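Local structure of 47 KDA membrane antigen (Treponema pallidum, 1O75) at residues R259-G264 and M273-T278; G48-V53 and F302-G307; A22-Q27 and F198-V203; T219-R224 and F405-A410. The protein binds penicillin and has zinc-stimulated carboxypeptidase activity on synthetic depsipeptides, and is possibly a D,D-carboxypeptidase that lowers peptidoglycan cross-linking. The protein carries 2 engineered substitutions. One frame throughout, in Å; residues are numbered along the deposited sequence.

Interaction 1 of 4, residues R259-G264 and M273-T278. With XE (xenon), chain F.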
loop_
_atom_site.group_PDB
_atom_site.type_symbol
_atom_site.label_atom_id
_atom_site.label_comp_id
_atom_site.label_asym_id
_atom_site.label_seq_id
_atom_site.Cartn_x
_atom_site.Cartn_y
_atom_site.Cartn_z
ATOM N N ARG B 259 22.944 9.712 -2.196
ATOM C CA ARG B 259 23.635 10.810 -2.852
ATOM C C ARG B 259 22.866 11.123 -4.127
ATOM O O ARG B 259 22.441 10.211 -4.842
ATOM C CB ARG B 259 25.056 10.405 -3.226
ATOM C CG ARG B 259 25.846 11.546 -3.909
ATOM C CD ARG B 259 27.140 10.989 -4.539
ATOM N NE ARG B 259 27.928 12.037 -5.177
ATOM C CZ ARG B 259 28.963 12.638 -4.600
ATOM N NH1 ARG B 259 29.326 12.290 -3.377
ATOM N NH2 ARG B 259 29.636 13.584 -5.248
ATOM N N TYR B 260 22.656 12.398 -4.416
ATOM C CA TYR B 260 21.994 12.763 -5.673
ATOM C C TYR B 260 23.082 13.368 -6.599
ATOM O O TYR B 260 23.760 14.313 -6.191
ATOM C CB TYR B 260 20.929 13.864 -5.468
ATOM C CG TYR B 260 19.691 13.465 -4.660
ATOM C CD1 TYR B 260 19.433 12.123 -4.350
ATOM C CD2 TYR B 260 18.774 14.436 -4.231
ATOM C CE1 TYR B 260 18.282 11.749 -3.625
ATOM C CE2 TYR B 260 17.613 14.079 -3.505
ATOM C CZ TYR B 260 17.380 12.733 -3.210
ATOM O OH TYR B 260 16.244 12.377 -2.511
ATOM N N ASP B 261 23.250 12.830 -7.807
ATOM C CA ASP B 261 24.179 13.429 -8.780
ATOM C C ASP B 261 23.244 13.954 -9.886
ATOM O O ASP B 261 22.392 13.217 -10.394
ATOM C CB ASP B 261 25.162 12.415 -9.372
ATOM C CG ASP B 261 26.236 12.009 -8.398
ATOM O OD1 ASP B 261 26.716 12.863 -7.628
ATOM O OD2 ASP B 261 26.619 10.839 -8.414
ATOM N N TYR B 262 23.422 15.223 -10.244
ATOM C CA TYR B 262 22.572 15.908 -11.225
ATOM C C TYR B 262 23.301 16.170 -12.545
ATOM O O TYR B 262 24.366 16.799 -12.559
ATOM C CB TYR B 262 22.119 17.233 -10.609
ATOM C CG TYR B 262 21.212 18.088 -11.462
ATOM C CD1 TYR B 262 20.160 17.526 -12.172
ATOM C CD2 TYR B 262 21.366 19.486 -11.496
ATOM C CE1 TYR B 262 19.265 18.328 -12.892
ATOM C CE2 TYR B 262 20.480 20.298 -12.212
ATOM C CZ TYR B 262 19.437 19.710 -12.906
ATOM O OH TYR B 262 18.552 20.487 -13.627
ATOM N N TYR B 263 22.699 15.705 -13.634
ATOM C CA TYR B 263 23.277 15.853 -14.964
ATOM C C TYR B 263 22.556 16.878 -15.832
ATOM O O TYR B 263 22.739 16.914 -17.062
ATOM C CB TYR B 263 23.313 14.481 -15.649
ATOM C CG TYR B 263 24.422 13.589 -15.100
ATOM C CD1 TYR B 263 24.282 12.911 -13.882
ATOM C CD2 TYR B 263 25.644 13.481 -15.770
ATOM C CE1 TYR B 263 25.353 12.144 -13.340
ATOM C CE2 TYR B 263 26.713 12.726 -15.243
ATOM C CZ TYR B 263 26.569 12.069 -14.031
ATOM O OH TYR B 263 27.670 11.406 -13.485
ATOM N N GLY B 264 21.762 17.737 -15.194
ATOM C CA GLY B 264 21.038 18.750 -15.945
ATOM C C GLY B 264 20.196 18.135 -17.046
ATOM O O GLY B 264 19.479 17.153 -16.819
ATOM N N MET B 273 26.704 17.927 -13.373
ATOM C CA MET B 273 26.553 19.339 -13.063
ATOM C C MET B 273 26.715 19.670 -11.587
ATOM O O MET B 273 27.183 20.752 -11.247
ATOM C CB MET B 273 25.202 19.837 -13.571
ATOM C CG MET B 273 25.130 19.921 -15.094
ATOM S SD MET B 273 26.375 21.070 -15.762
ATOM C CE MET B 273 26.090 22.502 -14.678
ATOM N N ALA B 274 26.313 18.748 -10.716
ATOM C CA ALA B 274 26.449 18.948 -9.276
ATOM C C ALA B 274 26.039 17.688 -8.501
ATOM O O ALA B 274 25.375 16.810 -9.057
ATOM C CB ALA B 274 25.576 20.129 -8.839
ATOM N N SER B 275 26.444 17.623 -7.227
ATOM C CA SER B 275 26.118 16.509 -6.328
ATOM C C SER B 275 25.506 17.095 -5.053
ATOM O O SER B 275 25.927 18.159 -4.588
ATOM C CB SER B 275 27.377 15.720 -5.971
ATOM O OG SER B 275 27.897 15.084 -7.126
ATOM N N TYR B 276 24.508 16.410 -4.496
ATOM C CA TYR B 276 23.861 16.875 -3.283
ATOM C C TYR B 276 23.783 15.739 -2.264
ATOM O O TYR B 276 23.712 14.559 -2.625
ATOM C CB TYR B 276 22.438 17.374 -3.595
ATOM C CG TYR B 276 22.353 18.295 -4.801
ATOM C CD1 TYR B 276 22.818 19.611 -4.739
ATOM C CD2 TYR B 276 21.825 17.843 -6.000
ATOM C CE1 TYR B 276 22.758 20.466 -5.880
ATOM C CE2 TYR B 276 21.751 18.684 -7.145
ATOM C CZ TYR B 276 22.219 19.986 -7.070
ATOM O OH TYR B 276 22.105 20.814 -8.158
ATOM N N GLY B 277 23.829 16.110 -0.991
ATOM C CA GLY B 277 23.704 15.142 0.088
ATOM C C GLY B 277 22.231 15.198 0.471
ATOM O O GLY B 277 21.522 16.117 0.037
ATOM N N THR B 278 21.766 14.241 1.271
ATOM C CA THR B 278 20.366 14.200 1.677
ATOM C C THR B 278 20.253 13.858 3.161
ATOM O O THR B 278 21.221 13.419 3.793
ATOM C CB THR B 278 19.593 13.122 0.920
ATOM O OG1 THR B 278 20.186 11.840 1.200
ATOM C CG2 THR B 278 19.597 13.398 -0.613
HETATM XE XE XE F . 15.159 12.463 -5.957
#

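Interaction 2 of 4, residues G48-V53 and F302-G307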
loop_
_atom_site.group_PDB
_atom_site.type_symbol
_atom_site.label_atom_id
_atom_site.label_comp_id
_atom_site.label_asym_id
_atom_site.label_seq_id
_atom_site.Cartn_x
_atom_site.Cartn_y
_atom_site.Cartn_z
ATOM N N GLY B 48 16.498 23.895 4.706
ATOM C CA GLY B 48 17.840 24.418 4.877
ATOM C C GLY B 48 18.959 23.524 4.394
ATOM O O GLY B 48 18.839 22.816 3.387
ATOM N N MET B 49 20.064 23.589 5.119
ATOM C CA MET B 49 21.240 22.801 4.820
ATOM C C MET B 49 21.225 21.478 5.587
ATOM O O MET B 49 20.236 20.750 5.507
ATOM C CB MET B 49 22.496 23.629 5.119
ATOM C CG MET B 49 22.678 24.820 4.128
ATOM S SD MET B 49 22.917 24.257 2.379
ATOM C CE MET B 49 24.576 23.575 2.493
ATOM N N PHE B 50 22.287 21.154 6.322
ATOM C CA PHE B 50 22.334 19.871 7.013
ATOM C C PHE B 50 22.193 19.831 8.535
ATOM O O PHE B 50 22.524 18.817 9.163
ATOM C CB PHE B 50 23.593 19.103 6.584
ATOM C CG PHE B 50 23.569 18.714 5.122
ATOM C CD1 PHE B 50 24.039 19.592 4.144
ATOM C CD2 PHE B 50 22.985 17.503 4.727
ATOM C CE1 PHE B 50 23.923 19.265 2.777
ATOM C CE2 PHE B 50 22.861 17.164 3.370
ATOM C CZ PHE B 50 23.330 18.042 2.398
ATOM N N ASP B 51 21.688 20.911 9.110
ATOM C CA ASP B 51 21.463 20.994 10.557
ATOM C C ASP B 51 20.423 19.957 10.955
ATOM O O ASP B 51 19.624 19.534 10.124
ATOM C CB ASP B 51 20.935 22.370 10.922
ATOM C CG ASP B 51 21.792 23.474 10.373
ATOM O OD1 ASP B 51 22.537 24.091 11.166
ATOM O OD2 ASP B 51 21.727 23.711 9.142
ATOM N N ALA B 52 20.414 19.573 12.229
ATOM C CA ALA B 52 19.471 18.567 12.721
ATOM C C ALA B 52 17.992 18.743 12.346
ATOM O O ALA B 52 17.360 19.777 12.636
ATOM C CB ALA B 52 19.605 18.438 14.225
ATOM N N VAL B 53 17.457 17.694 11.708
ATOM C CA VAL B 53 16.056 17.606 11.273
ATOM C C VAL B 53 15.070 17.578 12.472
ATOM O O VAL B 53 14.758 16.490 12.952
ATOM C CB VAL B 53 15.849 16.299 10.429
ATOM C CG1 VAL B 53 14.371 16.084 10.091
ATOM C CG2 VAL B 53 16.668 16.367 9.147
ATOM N N PHE B 302 15.235 23.927 -1.700
ATOM C CA PHE B 302 15.933 23.737 -0.430
ATOM C C PHE B 302 17.368 24.198 -0.581
ATOM O O PHE B 302 17.968 24.025 -1.637
ATOM C CB PHE B 302 15.940 22.263 -0.009
ATOM C CG PHE B 302 14.576 21.708 0.381
ATOM C CD1 PHE B 302 13.442 22.526 0.448
ATOM C CD2 PHE B 302 14.445 20.357 0.704
ATOM C CE1 PHE B 302 12.192 21.995 0.835
ATOM C CE2 PHE B 302 13.227 19.818 1.089
ATOM C CZ PHE B 302 12.086 20.639 1.156
ATOM N N ASP B 303 17.943 24.762 0.470
ATOM C CA ASP B 303 19.325 25.222 0.364
ATOM C C ASP B 303 20.308 24.111 0.017
ATOM O O ASP B 303 21.271 24.347 -0.726
ATOM C CB ASP B 303 19.783 25.897 1.653
ATOM C CG ASP B 303 19.006 27.169 1.961
ATOM O OD1 ASP B 303 18.425 27.778 1.034
ATOM O OD2 ASP B 303 18.990 27.554 3.143
ATOM N N ARG B 304 20.084 22.898 0.543
ATOM C CA ARG B 304 21.013 21.814 0.246
ATOM C C ARG B 304 20.926 21.320 -1.193
ATOM O O ARG B 304 21.734 20.489 -1.606
ATOM C CB ARG B 304 20.824 20.638 1.220
ATOM C CG ARG B 304 19.445 19.943 1.206
ATOM C CD ARG B 304 19.364 18.889 2.372
ATOM N NE ARG B 304 18.000 18.374 2.523
ATOM C CZ ARG B 304 17.010 19.033 3.128
ATOM N NH1 ARG B 304 17.238 20.219 3.668
ATOM N NH2 ARG B 304 15.764 18.553 3.116
ATOM N N PHE B 305 19.943 21.811 -1.938
ATOM C CA PHE B 305 19.763 21.442 -3.349
ATOM C C PHE B 305 19.878 22.679 -4.263
ATOM O O PHE B 305 19.423 22.676 -5.405
ATOM C CB PHE B 305 18.396 20.760 -3.566
ATOM C CG PHE B 305 18.223 19.494 -2.755
ATOM C CD1 PHE B 305 19.223 18.537 -2.744
ATOM C CD2 PHE B 305 17.068 19.275 -1.995
ATOM C CE1 PHE B 305 19.092 17.362 -1.974
ATOM C CE2 PHE B 305 16.913 18.103 -1.221
ATOM C CZ PHE B 305 17.926 17.146 -1.206
ATOM N N LYS B 306 20.499 23.726 -3.745
ATOM C CA LYS B 306 20.646 24.970 -4.492
ATOM C C LYS B 306 21.228 24.726 -5.887
ATOM O O LYS B 306 22.297 24.143 -6.014
ATOM C CB LYS B 306 21.558 25.935 -3.720
ATOM C CG LYS B 306 21.633 27.311 -4.362
ATOM C CD LYS B 306 22.589 28.251 -3.626
ATOM C CE LYS B 306 22.790 29.529 -4.442
ATOM N NZ LYS B 306 23.509 30.586 -3.671
ATOM N N GLY B 307 20.500 25.153 -6.916
ATOM C CA GLY B 307 20.962 24.999 -8.284
ATOM C C GLY B 307 20.377 23.793 -8.990
ATOM O O GLY B 307 20.574 23.613 -10.193
#

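Interaction 3 of 4, residues A22-Q27 and F198-V203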
loop_
_atom_site.group_PDB
_atom_site.type_symbol
_atom_site.label_atom_id
_atom_site.label_comp_id
_atom_site.label_asym_id
_atom_site.label_seq_id
_atom_site.Cartn_x
_atom_site.Cartn_y
_atom_site.Cartn_z
ATOM N N ALA B 22 30.265 16.524 4.579
ATOM C CA ALA B 22 31.382 17.450 4.334
ATOM C C ALA B 22 32.401 16.841 3.365
ATOM O O ALA B 22 32.751 17.443 2.347
ATOM C CB ALA B 22 32.071 17.799 5.646
ATOM N N GLY B 23 32.884 15.653 3.690
ATOM C CA GLY B 23 33.861 15.011 2.830
ATOM C C GLY B 23 33.324 14.547 1.482
ATOM O O GLY B 23 34.082 14.479 0.512
ATOM N N GLU B 24 32.030 14.210 1.421
ATOM C CA GLU B 24 31.420 13.724 0.183
ATOM C C GLU B 24 31.251 14.837 -0.825
ATOM O O GLU B 24 31.281 14.587 -2.018
ATOM C CB GLU B 24 30.016 13.147 0.439
ATOM C CG GLU B 24 29.955 11.978 1.433
ATOM C CD GLU B 24 30.867 10.833 1.032
ATOM O OE1 GLU B 24 30.998 10.561 -0.185
ATOM O OE2 GLU B 24 31.460 10.203 1.935
ATOM N N LEU B 25 31.010 16.052 -0.344
ATOM C CA LEU B 25 30.794 17.180 -1.240
ATOM C C LEU B 25 32.030 18.099 -1.333
ATOM O O LEU B 25 31.986 19.133 -2.004
ATOM C CB LEU B 25 29.571 17.982 -0.779
ATOM C CG LEU B 25 28.274 17.153 -0.587
ATOM C CD1 LEU B 25 27.202 18.019 0.031
ATOM C CD2 LEU B 25 27.807 16.612 -1.937
ATOM N N GLY B 26 33.117 17.705 -0.673
ATOM C CA GLY B 26 34.320 18.522 -0.678
ATOM C C GLY B 26 34.060 19.880 -0.042
ATOM O O GLY B 26 34.498 20.900 -0.560
ATOM N N GLN B 27 33.348 19.904 1.080
ATOM C CA GLN B 27 33.035 21.156 1.769
ATOM C C GLN B 27 33.507 21.026 3.218
ATOM O O GLN B 27 34.346 20.178 3.524
ATOM C CB GLN B 27 31.525 21.406 1.743
ATOM C CG GLN B 27 30.924 21.629 0.357
ATOM C CD GLN B 27 31.392 22.922 -0.272
ATOM O OE1 GLN B 27 31.789 23.860 0.433
ATOM N NE2 GLN B 27 31.332 22.993 -1.610
ATOM N N PHE B 198 36.054 13.893 8.543
ATOM C CA PHE B 198 36.232 12.603 7.890
ATOM C C PHE B 198 36.231 12.774 6.379
ATOM O O PHE B 198 35.590 13.674 5.849
ATOM C CB PHE B 198 35.111 11.631 8.293
ATOM C CG PHE B 198 35.098 11.293 9.765
ATOM C CD1 PHE B 198 34.616 12.206 10.700
ATOM C CD2 PHE B 198 35.580 10.059 10.211
ATOM C CE1 PHE B 198 34.608 11.889 12.074
ATOM C CE2 PHE B 198 35.579 9.740 11.560
ATOM C CZ PHE B 198 35.089 10.660 12.497
ATOM N N SER B 199 36.948 11.888 5.702
ATOM C CA SER B 199 37.078 11.924 4.255
ATOM C C SER B 199 35.849 11.413 3.516
ATOM O O SER B 199 34.921 10.860 4.129
ATOM C CB SER B 199 38.237 11.041 3.844
ATOM O OG SER B 199 37.839 9.681 3.867
ATOM N N ALA B 200 35.872 11.579 2.192
ATOM C CA ALA B 200 34.822 11.055 1.338
ATOM C C ALA B 200 34.953 9.545 1.495
ATOM O O ALA B 200 36.052 9.035 1.729
ATOM C CB ALA B 200 35.071 11.438 -0.137
ATOM N N ARG B 201 33.838 8.833 1.336
ATOM C CA ARG B 201 33.812 7.389 1.475
ATOM C C ARG B 201 34.509 6.702 0.312
ATOM O O ARG B 201 34.529 7.207 -0.806
ATOM C CB ARG B 201 32.343 6.902 1.552
ATOM C CG ARG B 201 31.515 7.203 0.261
ATOM C CD ARG B 201 29.989 7.070 0.525
ATOM N NE ARG B 201 29.613 5.680 0.801
ATOM C CZ ARG B 201 29.278 4.815 -0.146
ATOM N NH1 ARG B 201 29.258 5.201 -1.423
ATOM N NH2 ARG B 201 28.972 3.565 0.172
ATOM N N LYS B 202 35.077 5.534 0.577
ATOM C CA LYS B 202 35.725 4.774 -0.463
ATOM C C LYS B 202 34.740 3.696 -0.908
ATOM O O LYS B 202 34.194 2.982 -0.083
ATOM C CB LYS B 202 37.003 4.130 0.082
ATOM C CG LYS B 202 37.766 3.308 -0.934
ATOM C CD LYS B 202 39.171 3.016 -0.417
ATOM C CE LYS B 202 39.771 1.835 -1.154
ATOM N NZ LYS B 202 39.593 1.976 -2.638
ATOM N N VAL B 203 34.507 3.585 -2.207
ATOM C CA VAL B 203 33.593 2.583 -2.725
ATOM C C VAL B 203 34.328 1.276 -3.001
ATOM O O VAL B 203 35.431 1.284 -3.555
ATOM C CB VAL B 203 32.941 3.045 -4.058
ATOM C CG1 VAL B 203 32.087 1.923 -4.628
ATOM C CG2 VAL B 203 32.096 4.312 -3.836
HETATM O O HOH W 1 32.893 13.478 5.583
#

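Interaction 4 of 4, residues T219-R224 and F405-A410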
loop_
_atom_site.group_PDB
_atom_site.type_symbol
_atom_site.label_atom_id
_atom_site.label_comp_id
_atom_site.label_asym_id
_atom_site.label_seq_id
_atom_site.Cartn_x
_atom_site.Cartn_y
_atom_site.Cartn_z
ATOM N N THR B 219 8.293 7.242 -10.748
ATOM C CA THR B 219 8.471 8.675 -10.573
ATOM C C THR B 219 7.125 9.331 -10.267
ATOM O O THR B 219 6.106 8.962 -10.853
ATOM C CB THR B 219 9.086 9.288 -11.853
ATOM O OG1 THR B 219 10.421 8.800 -12.001
ATOM C CG2 THR B 219 9.145 10.802 -11.768
ATOM N N GLY B 220 7.124 10.291 -9.341
ATOM C CA GLY B 220 5.889 10.974 -8.983
ATOM C C GLY B 220 6.127 12.463 -8.799
ATOM O O GLY B 220 7.269 12.876 -8.602
ATOM N N TYR B 221 5.074 13.276 -8.867
ATOM C CA TYR B 221 5.235 14.717 -8.692
ATOM C C TYR B 221 4.363 15.326 -7.572
ATOM O O TYR B 221 4.605 16.447 -7.138
ATOM C CB TYR B 221 4.982 15.437 -10.027
ATOM C CG TYR B 221 5.965 15.042 -11.098
ATOM C CD1 TYR B 221 5.724 13.940 -11.928
ATOM C CD2 TYR B 221 7.182 15.711 -11.224
ATOM C CE1 TYR B 221 6.687 13.510 -12.854
ATOM C CE2 TYR B 221 8.145 15.297 -12.142
ATOM C CZ TYR B 221 7.899 14.197 -12.951
ATOM O OH TYR B 221 8.877 13.776 -13.834
ATOM N N HIS B 222 3.355 14.601 -7.107
ATOM C CA HIS B 222 2.516 15.098 -6.008
ATOM C C HIS B 222 2.331 13.959 -5.028
ATOM O O HIS B 222 1.244 13.771 -4.486
ATOM C CB HIS B 222 1.122 15.513 -6.482
ATOM C CG HIS B 222 1.121 16.314 -7.739
ATOM N ND1 HIS B 222 0.820 15.762 -8.965
ATOM C CD2 HIS B 222 1.404 17.618 -7.966
ATOM C CE1 HIS B 222 0.918 16.694 -9.895
ATOM N NE2 HIS B 222 1.272 17.828 -9.316
ATOM N N SER B 223 3.385 13.198 -4.791
ATOM C CA SER B 223 3.266 12.044 -3.914
ATOM C C SER B 223 3.456 12.304 -2.427
ATOM O O SER B 223 2.832 11.641 -1.595
ATOM C CB SER B 223 4.232 10.966 -4.396
ATOM O OG SER B 223 4.043 10.756 -5.788
ATOM N N ARG B 224 4.309 13.261 -2.089
ATOM C CA ARG B 224 4.554 13.571 -0.694
ATOM C C ARG B 224 4.598 15.074 -0.568
ATOM O O ARG B 224 5.123 15.760 -1.443
ATOM C CB ARG B 224 5.879 12.944 -0.243
ATOM C CG ARG B 224 6.321 13.306 1.169
ATOM C CD ARG B 224 7.024 12.131 1.825
ATOM N NE ARG B 224 7.789 12.529 3.007
ATOM C CZ ARG B 224 8.343 11.676 3.864
ATOM N NH1 ARG B 224 8.213 10.374 3.684
ATOM N NH2 ARG B 224 9.045 12.119 4.892
ATOM N N PHE B 405 5.881 16.944 -19.265
ATOM C CA PHE B 405 5.889 17.782 -18.069
ATOM C C PHE B 405 5.472 17.028 -16.817
ATOM O O PHE B 405 4.811 15.995 -16.900
ATOM C CB PHE B 405 4.939 18.974 -18.231
ATOM C CG PHE B 405 5.243 19.845 -19.414
ATOM C CD1 PHE B 405 4.722 19.541 -20.666
ATOM C CD2 PHE B 405 6.043 20.966 -19.271
ATOM C CE1 PHE B 405 4.993 20.354 -21.769
ATOM C CE2 PHE B 405 6.325 21.787 -20.359
ATOM C CZ PHE B 405 5.795 21.478 -21.616
ATOM N N GLY B 406 5.856 17.560 -15.660
ATOM C CA GLY B 406 5.474 16.949 -14.401
ATOM C C GLY B 406 3.960 16.978 -14.319
ATOM O O GLY B 406 3.322 17.849 -14.903
ATOM N N SER B 407 3.371 16.025 -13.611
ATOM C CA SER B 407 1.925 15.965 -13.498
ATOM C C SER B 407 1.366 17.182 -12.762
ATOM O O SER B 407 2.084 17.890 -12.054
ATOM C CB SER B 407 1.518 14.683 -12.778
ATOM O OG SER B 407 2.178 14.597 -11.535
ATOM N N VAL B 408 0.073 17.420 -12.944
ATOM C CA VAL B 408 -0.599 18.534 -12.297
ATOM C C VAL B 408 -1.906 18.045 -11.699
ATOM O O VAL B 408 -2.591 17.217 -12.293
ATOM C CB VAL B 408 -0.914 19.653 -13.311
ATOM C CG1 VAL B 408 -1.943 20.606 -12.739
ATOM C CG2 VAL B 408 0.355 20.416 -13.645
ATOM N N ARG B 409 -2.242 18.519 -10.507
ATOM C CA ARG B 409 -3.515 18.131 -9.929
ATOM C C ARG B 409 -4.279 19.368 -9.486
ATOM O O ARG B 409 -3.698 20.331 -8.976
ATOM C CB ARG B 409 -3.347 17.133 -8.777
ATOM C CG ARG B 409 -2.417 17.528 -7.671
ATOM C CD ARG B 409 -2.507 16.491 -6.553
ATOM N NE ARG B 409 -2.251 15.127 -7.018
ATOM C CZ ARG B 409 -2.407 14.043 -6.263
ATOM N NH1 ARG B 409 -2.824 14.157 -5.007
ATOM N NH2 ARG B 409 -2.144 12.843 -6.754
ATOM N N ALA B 410 -5.586 19.345 -9.717
ATOM C CA ALA B 410 -6.437 20.470 -9.372
ATOM C C ALA B 410 -7.750 20.042 -8.719
ATOM O O ALA B 410 -8.172 18.890 -8.823
ATOM C CB ALA B 410 -6.723 21.286 -10.627
HETATM O O HOH W 2 2.875 12.150 -10.689
#

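Interaction 1 of 4, residues R259-G264 and M273-T278
The Y260 ring lies between T278 and a xenon atom. T278 crosses it at about a right angle and sets CG2 over the ring centre, 3.5 Å from the centroid, a CH-pi contact. Xenon sits over the opposite face, 3.5 Å from Y260 CZ. C296, G297 and F331 complete this xenon pocket. Y260 OH is held by the carbonyl of G297. Y262 and Y276 share the Y260 face of the sheet. They run side by side and point the same way, with Y262 CB 3.8 Å from Y276 CE2. Y262 also stacks on Y313, and its OH bonds to the carbonyl of P310.

The backbones form an antiparallel beta hairpin, strands 255-262 and 274-276. Y260 and Y276 are a hydrogen-bonded pair, and Y260 N to Y276 O is nearly straight at 174°. M273 and A274 both face Y262 in a classic beta bulge. M273 N donates to Y262 O at 2.7 Å, while the bond from A274 N is weak.

On the other face, R259 is extended, with CG anti to the backbone N (chi1 -179°). Its NE meets the syn lone pair of D261 OD1 at 2.9 Å in a salt bridge. S275 OG donates to the anti lone pair of D261 OD1 at 2.6 Å. Two donors thus grip one carboxylate oxygen, which would favour the ionised form of D261.

Interaction 2 of 4, residues G48-V53 and F302-G307
A loop and a short 3-10 turn meet at one carbonyl, that of G48. G48 O accepts from R304 N at 3.1 Å, with the N-H...O angle at 136°. The donor stands above the carbonyl plane, not on a lone pair. R304 NH1 also reaches G48 O, at the edge of the guanidinium, but this bond is weak. R304 CG takes the crowded position between the backbone N and the carbonyl carbon (chi1 62°), and the chain then runs extended to NE.

The charge of R304 is paired outside the contact, by a salt bridge from NH2 to D283. NH2 also bonds to the carbonyl of D46. The arginine belongs to the 3-10 turn, 303-304, in the loop between strands 293-298 and 311-319. That loop links two four-stranded sheets. The contact sets it against the loop that enters the large mixed sheet at strand 53-56.

Apolar packing follows the arginine stem. R304 CD lies over one face of the F50 ring, and F50 CE1 is 3.7 Å from R304 CB. The F50 ring also meets W21. M49 SD lies 3.6 Å from D303 CB, with the two side chains crossing at about a right angle.

Interaction 3 of 4, residues A22-Q27 and F198-V203
The end of helix 17-25 rests on the loop that follows strand 197-198. G26, just after the helix, has positive phi (62°), and its neighbour Q27 donates its N-H to A22 O at 2.8 Å. The nearest CA pair is G23 and A200, 4.3 Å apart. A CB on G23 would point at the loop and clash with F198 O, so the missing side chain is what permits this approach. A200 CB packs against G23 O, 3.3 Å away. A water joins the same backbones, accepting from G23 N at 2.9 Å and lying 2.7 Å from F198 O.

The loop comes off the short strand 197-198, which pairs with strand 190-194 at the edge of the mixed sheet. Helix 17-25 is thereby set against the loop at this end of the sheet.

E24 makes the direct polar link. Its side chain is bent at chi2 (-56°), which turns the carboxylate to the loop. R201 N donates to the syn lone pair of E24 OE2 at 2.8 Å. E24 OE1 and OE2 also lie against R201 CG, each 3.4 Å away. The two side chains cross obliquely, and the R201 guanidinium is not in contact with the carboxylate. It pairs instead with D324, while K190 makes a salt bridge to E24 OE2. S199 OG donates within the loop to A200 O.

Interaction 4 of 4, residues T219-R224 and F405-A410
CH-pi contacts carry much of this packing. G406 CA stands over the centre of the Y221 ring, 3.6 Å from the centroid and close to the ring normal. A CB on G406 would clash with Y221 CD2, so the absence of a side chain lets CA come this close to the ring face. R409 CG lies over the H222 ring, 3.8 Å from its centroid. Y221 CB is over the other face of that imidazole. R409 and H222 reach toward each other tip to tip, and one guanidinium face lies against H222 CB.

The contact joins the loop after strand 212-220 to the loop that enters strand 408-412. Within this chain these strands are at the edges of two separate four-stranded antiparallel sheets, the second near the C terminus. T219 and Y221 also meet S87 of the second subunit.

Polar contacts centre on S407. A water links the two segments, accepting from Y221 N at 3.1 Å and lying 2.7 Å from S407 OG. H222 ND1 is 3.1 Å from the same S407 OG. The far ends are anchored separately: Y221 OH bonds to the backbone N of L332, and R409 makes a salt bridge to E399.

How the interactions relate
From the N terminus, helix 17-25 comes first. Interaction 3 brings 22-27 to 198-203 and closes a long loop. Interaction 2 starts inside that loop, at 48-53, and ends at 302-307, so the two cross. Interaction 4 opens at 219-224 and closes at 405-410. It crosses interaction 2 and follows interaction 3 in series. Interaction 1 is a local hairpin nested within the loops of both 2 and 4. It touches interactions 2 and 3, through Y276 on R304 and L25 on S275. Interaction 2 ties the N-terminal part of the fold to the central sheets. Interaction 3 stays within the N-terminal part, interaction 1 within one sheet, and interaction 4 brings in the C-terminal sheet.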